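Local coordinates for PUA domain-containing protein (Archaeoglobus fulgidus DSM 4304, PDB 2Q07) that probably binds RNA and takes part in archaeosine-tRNA biosynthesis, the chain being the C-terminal part, with DUF5591, pre-PUA and PUA domains, of a longer archaeosine synthase type 1 family member, at residues 217-223 with 269-273; 231-237 with 261-267. The contacts are given in a common frame with arbitrary orientation. Residue numbers count along the deposited sequence, not the author numbering.

In the fold
Contact 2 pairs two neighbouring parallel strands of the PUA domain's mixed sheet, 232-235 and 261-265; contact 1 lays the start of helix 219-227 against the next strand, 270-275. Their centres are about 10 Å apart. Strand 261-265 joins them: on its other edge it runs antiparallel to 270-275, where Gly271 N lies 2.8 Å from Phe264 O and Val262 N lies 3.0 Å from Gly273 O, both probable hydrogen bonds. The helix of contact 1 leads through a short loop into strand 232-235 of contact 2, and its Ala222 also touches Val263. Helix 219-227 thus packs on part of one face, that of Thr232, Val263 and His265, and ties the pre-PUA region to the PUA domain.

Contact 1: residues 217-223 with 269-273; sequences IYEKIAA and IFGVG
Phe270 sets the CE1-CZ side of its ring against the first turn of helix 219-227; its CA-CB bond points toward the helix and its chi1 is p (70°). Ala222 CB, at the ring edge, and Ala223 CB each lie 4.2 Å from Phe270 CE1, and Glu219 CG lies 3.9 Å from Phe270 CZ. Two residues on, the extended strand 270-273 turns Val272 (chi1 t) to the same side: Val272 CG2 meets Ala222 CB at 3.8 Å and Ile217 O at 3.7 Å, and Val272 CG1 lies 4.1 Å from Ile217 CG1. Ile217 ends strand 214-217, Tyr218 is the N-cap, and Ala222 N to Tyr218 O (3.1 Å) opens the helical hydrogen bonding. Helix 219-223 crosses strand 270-273 nearly at right angles (101°), axes 8.8 Å apart, with Ala222 CA 6.9 Å from Val272 CA. This is helix-on-sheet packing between the pre-PUA region and the PUA domain. No hydrogen bond crosses it, so apolar fit joins the two segments, and small alanines allow the close approach.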
loop_
_atom_site.group_PDB
_atom_site.type_symbol
_atom_site.label_atom_id
_atom_site.label_comp_id
_atom_site.label_asym_id
_atom_site.label_seq_id
_atom_site.Cartn_x
_atom_site.Cartn_y
_atom_site.Cartn_z
ATOM N N ILE A 217 -11.413 -1.556 -8.848
ATOM C CA ILE A 217 -12.262 -0.362 -8.822
ATOM C C ILE A 217 -13.531 -0.547 -9.638
ATOM O O ILE A 217 -13.566 -1.361 -10.559
ATOM C CB ILE A 217 -11.531 0.873 -9.384
ATOM C CG1 ILE A 217 -11.085 0.594 -10.823
ATOM C CG2 ILE A 217 -10.349 1.234 -8.485
ATOM C CD1 ILE A 217 -10.501 1.799 -11.546
ATOM N N TYR A 218 -14.562 0.229 -9.315
ATOM C CA TYR A 218 -15.824 0.133 -10.028
ATOM C C TYR A 218 -16.206 1.377 -10.830
ATOM O O TYR A 218 -15.342 2.182 -11.147
ATOM C CB TYR A 218 -16.913 -0.315 -9.058
ATOM C CG TYR A 218 -16.534 -1.659 -8.453
ATOM C CD1 TYR A 218 -15.777 -1.729 -7.280
ATOM C CD2 TYR A 218 -16.821 -2.848 -9.117
ATOM C CE1 TYR A 218 -15.314 -2.950 -6.789
ATOM C CE2 TYR A 218 -16.360 -4.081 -8.637
ATOM C CZ TYR A 218 -15.606 -4.120 -7.474
ATOM O OH TYR A 218 -15.126 -5.315 -7.006
ATOM N N GLU A 219 -17.486 1.537 -11.154
ATOM C CA GLU A 219 -17.934 2.641 -12.010
ATOM C C GLU A 219 -17.538 4.090 -11.746
ATOM O O GLU A 219 -16.971 4.740 -12.619
ATOM C CB GLU A 219 -19.456 2.593 -12.192
ATOM C CG GLU A 219 -19.899 3.234 -13.512
ATOM C CD GLU A 219 -21.408 3.414 -13.637
ATOM O OE1 GLU A 219 -22.165 2.554 -13.136
ATOM O OE2 GLU A 219 -21.835 4.410 -14.259
ATOM N N LYS A 220 -17.853 4.605 -10.566
ATOM C CA LYS A 220 -17.559 5.996 -10.227
ATOM C C LYS A 220 -16.085 6.360 -10.339
ATOM O O LYS A 220 -15.743 7.409 -10.887
ATOM C CB LYS A 220 -18.051 6.317 -8.811
ATOM C CG LYS A 220 -19.153 5.396 -8.316
ATOM C CD LYS A 220 -18.605 3.976 -8.149
ATOM C CE LYS A 220 -19.670 2.958 -7.860
ATOM N NZ LYS A 220 -19.069 1.607 -7.976
ATOM N N ILE A 221 -15.211 5.497 -9.827
ATOM C CA ILE A 221 -13.782 5.768 -9.883
ATOM C C ILE A 221 -13.255 5.685 -11.304
ATOM O O ILE A 221 -12.553 6.585 -11.745
ATOM C CB ILE A 221 -12.976 4.804 -8.981
ATOM C CG1 ILE A 221 -13.374 5.027 -7.520
ATOM C CG2 ILE A 221 -11.488 5.035 -9.175
ATOM C CD1 ILE A 221 -12.515 4.294 -6.515
ATOM N N ALA A 222 -13.589 4.600 -12.002
ATOM C CA ALA A 222 -13.183 4.407 -13.392
ATOM C C ALA A 222 -13.655 5.614 -14.207
ATOM O O ALA A 222 -12.945 6.088 -15.098
ATOM C CB ALA A 222 -13.811 3.115 -13.949
ATOM N N ALA A 223 -14.857 6.095 -13.889
ATOM C CA ALA A 223 -15.451 7.251 -14.559
ATOM C C ALA A 223 -14.580 8.471 -14.304
ATOM O O ALA A 223 -14.301 9.249 -15.215
ATOM C CB ALA A 223 -16.869 7.501 -14.035
ATOM N N ILE A 269 -19.140 2.427 -24.597
ATOM C CA ILE A 269 -18.864 1.909 -23.266
ATOM C C ILE A 269 -17.484 2.255 -22.740
ATOM O O ILE A 269 -16.615 2.758 -23.459
ATOM C CB ILE A 269 -18.950 0.352 -23.218
ATOM C CG1 ILE A 269 -17.845 -0.250 -24.087
ATOM C CG2 ILE A 269 -20.303 -0.139 -23.713
ATOM C CD1 ILE A 269 -17.665 -1.737 -23.902
ATOM N N PHE A 270 -17.305 1.980 -21.456
ATOM C CA PHE A 270 -16.020 2.139 -20.810
ATOM C C PHE A 270 -15.987 1.019 -19.784
ATOM O O PHE A 270 -17.036 0.537 -19.356
ATOM C CB PHE A 270 -15.849 3.536 -20.190
ATOM C CG PHE A 270 -16.697 3.806 -18.986
ATOM C CD1 PHE A 270 -16.138 3.771 -17.708
ATOM C CD2 PHE A 270 -18.029 4.179 -19.127
ATOM C CE1 PHE A 270 -16.889 4.109 -16.593
ATOM C CE2 PHE A 270 -18.795 4.523 -18.022
ATOM C CZ PHE A 270 -18.227 4.490 -16.749
ATOM N N GLY A 271 -14.790 0.561 -19.440
ATOM C CA GLY A 271 -14.684 -0.521 -18.484
ATOM C C GLY A 271 -13.393 -0.556 -17.692
ATOM O O GLY A 271 -12.562 0.348 -17.769
ATOM N N VAL A 272 -13.244 -1.623 -16.919
ATOM C CA VAL A 272 -12.083 -1.826 -16.067
ATOM C C VAL A 272 -11.399 -3.124 -16.479
ATOM O O VAL A 272 -12.070 -4.094 -16.820
ATOM C CB VAL A 272 -12.514 -1.941 -14.584
ATOM C CG1 VAL A 272 -11.312 -2.260 -13.712
ATOM C CG2 VAL A 272 -13.172 -0.645 -14.129
ATOM N N GLY A 273 -10.071 -3.129 -16.453
ATOM C CA GLY A 273 -9.324 -4.322 -16.804
ATOM C C GLY A 273 -7.894 -4.290 -16.289
ATOM O O GLY A 273 -7.460 -3.314 -15.672
#

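Contact 2: residues 231-237 with 261-267; sequences YTVEIGD and VVVFHNS
Val233 and Phe264, paired with CA atoms 4.5 Å apart, form the apolar centre: Val233 CG2 lies 3.2 Å from Phe264 CB, while Val233 CG1 reaches Val262 CB at 4.1 Å. Ile235 (chi1 p) brings CD1 to 3.8 Å from Phe264 CD1. Ile291 and Val293 of strand 289-297 pack against this side. Strands 232-235 and 261-265 are extended and parallel, axes 4.6 Å apart at 32°, in the register Thr232-Val263, Val233-Phe264, Glu234-His265. Hydrogen bonds run Val263 N to Tyr231 O (2.8 Å), Val233 N to Val263 O (3.0 Å), His265 N to Val233 O (3.0 Å) and Ile235 N to His265 O (2.9 Å). On the other face, which helix 219-227 partly covers, the His265 ring (chi1 p) folds over Glu234, whose CA stands 4.2 Å from the ring centroid in a CH-pi contact. Beyond the strand ends, Asn266 ND2 donates to Gly236 O (3.1 Å), with its OD1 bound to the backbone N of Arg268 and Ile269, and Ser267 OG donates to Asp237 OD2 (2.8 Å). Main-chain bonding thus fixes the register of this parallel pair, the exception in the otherwise antiparallel sheet of the PUA pseudo-barrel, and side-chain hydrogen bonds extend the link.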
loop_
_atom_site.group_PDB
_atom_site.type_symbol
_atom_site.label_atom_id
_atom_site.label_comp_id
_atom_site.label_asym_id
_atom_site.label_seq_id
_atom_site.Cartn_x
_atom_site.Cartn_y
_atom_site.Cartn_z
ATOM N N TYR A 231 -4.582 6.586 -16.995
ATOM C CA TYR A 231 -4.699 5.129 -16.953
ATOM C C TYR A 231 -5.835 4.693 -17.871
ATOM O O TYR A 231 -6.514 3.695 -17.623
ATOM C CB TYR A 231 -4.974 4.637 -15.531
ATOM C CG TYR A 231 -3.849 4.919 -14.568
ATOM C CD1 TYR A 231 -3.916 5.994 -13.678
ATOM C CD2 TYR A 231 -2.700 4.128 -14.565
ATOM C CE1 TYR A 231 -2.862 6.273 -12.807
ATOM C CE2 TYR A 231 -1.643 4.398 -13.702
ATOM C CZ TYR A 231 -1.730 5.474 -12.825
ATOM O OH TYR A 231 -0.683 5.750 -11.973
ATOM N N THR A 232 -6.025 5.456 -18.938
ATOM C CA THR A 232 -7.078 5.192 -19.902
ATOM C C THR A 232 -6.538 4.662 -21.221
ATOM O O THR A 232 -5.401 4.943 -21.610
ATOM C CB THR A 232 -7.891 6.468 -20.179
ATOM O OG1 THR A 232 -6.994 7.557 -20.437
ATOM C CG2 THR A 232 -8.764 6.819 -18.979
ATOM N N VAL A 233 -7.368 3.885 -21.904
ATOM C CA VAL A 233 -7.005 3.317 -23.186
ATOM C C VAL A 233 -8.233 3.382 -24.093
ATOM O O VAL A 233 -9.327 2.932 -23.727
ATOM C CB VAL A 233 -6.518 1.848 -23.039
ATOM C CG1 VAL A 233 -5.643 1.703 -21.793
ATOM C CG2 VAL A 233 -7.685 0.904 -22.971
ATOM N N GLU A 234 -8.056 3.981 -25.264
ATOM C CA GLU A 234 -9.145 4.096 -26.224
ATOM C C GLU A 234 -9.114 2.856 -27.095
ATOM O O GLU A 234 -8.055 2.457 -27.566
ATOM C CB GLU A 234 -8.965 5.338 -27.089
ATOM C CG GLU A 234 -10.109 5.582 -28.054
ATOM C CD GLU A 234 -9.857 6.770 -28.958
ATOM O OE1 GLU A 234 -9.399 7.818 -28.446
ATOM O OE2 GLU A 234 -10.118 6.659 -30.174
ATOM N N ILE A 235 -10.279 2.254 -27.314
ATOM C CA ILE A 235 -10.374 1.043 -28.111
ATOM C C ILE A 235 -11.343 1.161 -29.298
ATOM O O ILE A 235 -12.104 2.127 -29.420
ATOM C CB ILE A 235 -10.813 -0.150 -27.226
ATOM C CG1 ILE A 235 -12.242 0.077 -26.727
ATOM C CG2 ILE A 235 -9.869 -0.294 -26.028
ATOM C CD1 ILE A 235 -12.840 -1.122 -26.026
ATOM N N GLY A 236 -11.315 0.156 -30.165
ATOM C CA GLY A 236 -12.188 0.166 -31.322
ATOM C C GLY A 236 -13.636 -0.037 -30.925
ATOM O O GLY A 236 -13.933 -0.355 -29.772
ATOM N N ASP A 237 -14.534 0.147 -31.887
ATOM C CA ASP A 237 -15.964 -0.021 -31.670
ATOM C C ASP A 237 -16.424 -1.463 -31.864
ATOM O O ASP A 237 -17.181 -1.760 -32.790
ATOM C CB ASP A 237 -16.752 0.881 -32.622
ATOM C CG ASP A 237 -17.053 2.239 -32.027
ATOM O OD1 ASP A 237 -16.101 2.983 -31.718
ATOM O OD2 ASP A 237 -18.251 2.560 -31.870
ATOM N N VAL A 261 -4.144 -1.497 -13.418
ATOM C CA VAL A 261 -5.581 -1.490 -13.639
ATOM C C VAL A 261 -5.785 -0.293 -14.562
ATOM O O VAL A 261 -5.329 0.821 -14.266
ATOM C CB VAL A 261 -6.382 -1.270 -12.329
ATOM C CG1 VAL A 261 -7.857 -1.042 -12.646
ATOM C CG2 VAL A 261 -6.244 -2.475 -11.423
ATOM N N VAL A 262 -6.447 -0.525 -15.688
ATOM C CA VAL A 262 -6.688 0.539 -16.645
ATOM C C VAL A 262 -8.173 0.662 -16.941
ATOM O O VAL A 262 -8.952 -0.249 -16.679
ATOM C CB VAL A 262 -5.927 0.285 -17.975
ATOM C CG1 VAL A 262 -4.429 0.160 -17.703
ATOM C CG2 VAL A 262 -6.456 -0.964 -18.659
ATOM N N VAL A 263 -8.560 1.810 -17.481
ATOM C CA VAL A 263 -9.941 2.063 -17.833
ATOM C C VAL A 263 -9.992 2.239 -19.343
ATOM O O VAL A 263 -9.480 3.228 -19.873
ATOM C CB VAL A 263 -10.463 3.342 -17.153
ATOM C CG1 VAL A 263 -11.852 3.676 -17.665
ATOM C CG2 VAL A 263 -10.468 3.158 -15.640
ATOM N N PHE A 264 -10.588 1.268 -20.032
ATOM C CA PHE A 264 -10.717 1.316 -21.486
ATOM C C PHE A 264 -12.051 1.960 -21.857
ATOM O O PHE A 264 -12.957 2.035 -21.025
ATOM C CB PHE A 264 -10.619 -0.099 -22.074
ATOM C CG PHE A 264 -11.688 -1.047 -21.590
ATOM C CD1 PHE A 264 -12.955 -1.061 -22.181
ATOM C CD2 PHE A 264 -11.425 -1.931 -20.550
ATOM C CE1 PHE A 264 -13.944 -1.947 -21.742
ATOM C CE2 PHE A 264 -12.397 -2.816 -20.098
ATOM C CZ PHE A 264 -13.664 -2.827 -20.697
ATOM N N HIS A 265 -12.172 2.436 -23.096
ATOM C CA HIS A 265 -13.406 3.086 -23.528
ATOM C C HIS A 265 -13.517 3.326 -25.046
ATOM O O HIS A 265 -12.516 3.375 -25.753
ATOM C CB HIS A 265 -13.533 4.449 -22.832
ATOM C CG HIS A 265 -12.498 5.442 -23.273
ATOM N ND1 HIS A 265 -11.203 5.426 -22.803
ATOM C CD2 HIS A 265 -12.553 6.438 -24.190
ATOM C CE1 HIS A 265 -10.503 6.369 -23.412
ATOM N NE2 HIS A 265 -11.299 6.996 -24.259
ATOM N N ASN A 266 -14.753 3.453 -25.519
ATOM C CA ASN A 266 -15.052 3.787 -26.912
ATOM C C ASN A 266 -16.322 4.640 -26.899
ATOM O O ASN A 266 -16.704 5.157 -25.851
ATOM C CB ASN A 266 -15.217 2.552 -27.812
ATOM C CG ASN A 266 -16.228 1.558 -27.299
ATOM O OD1 ASN A 266 -17.273 1.916 -26.762
ATOM N ND2 ASN A 266 -15.931 0.287 -27.498
ATOM N N SER A 267 -16.984 4.787 -28.040
ATOM C CA SER A 267 -18.178 5.624 -28.109
ATOM C C SER A 267 -19.429 5.084 -27.416
ATOM O O SER A 267 -20.403 5.821 -27.244
ATOM C CB SER A 267 -18.518 5.926 -29.571
ATOM O OG SER A 267 -18.995 4.759 -30.219
#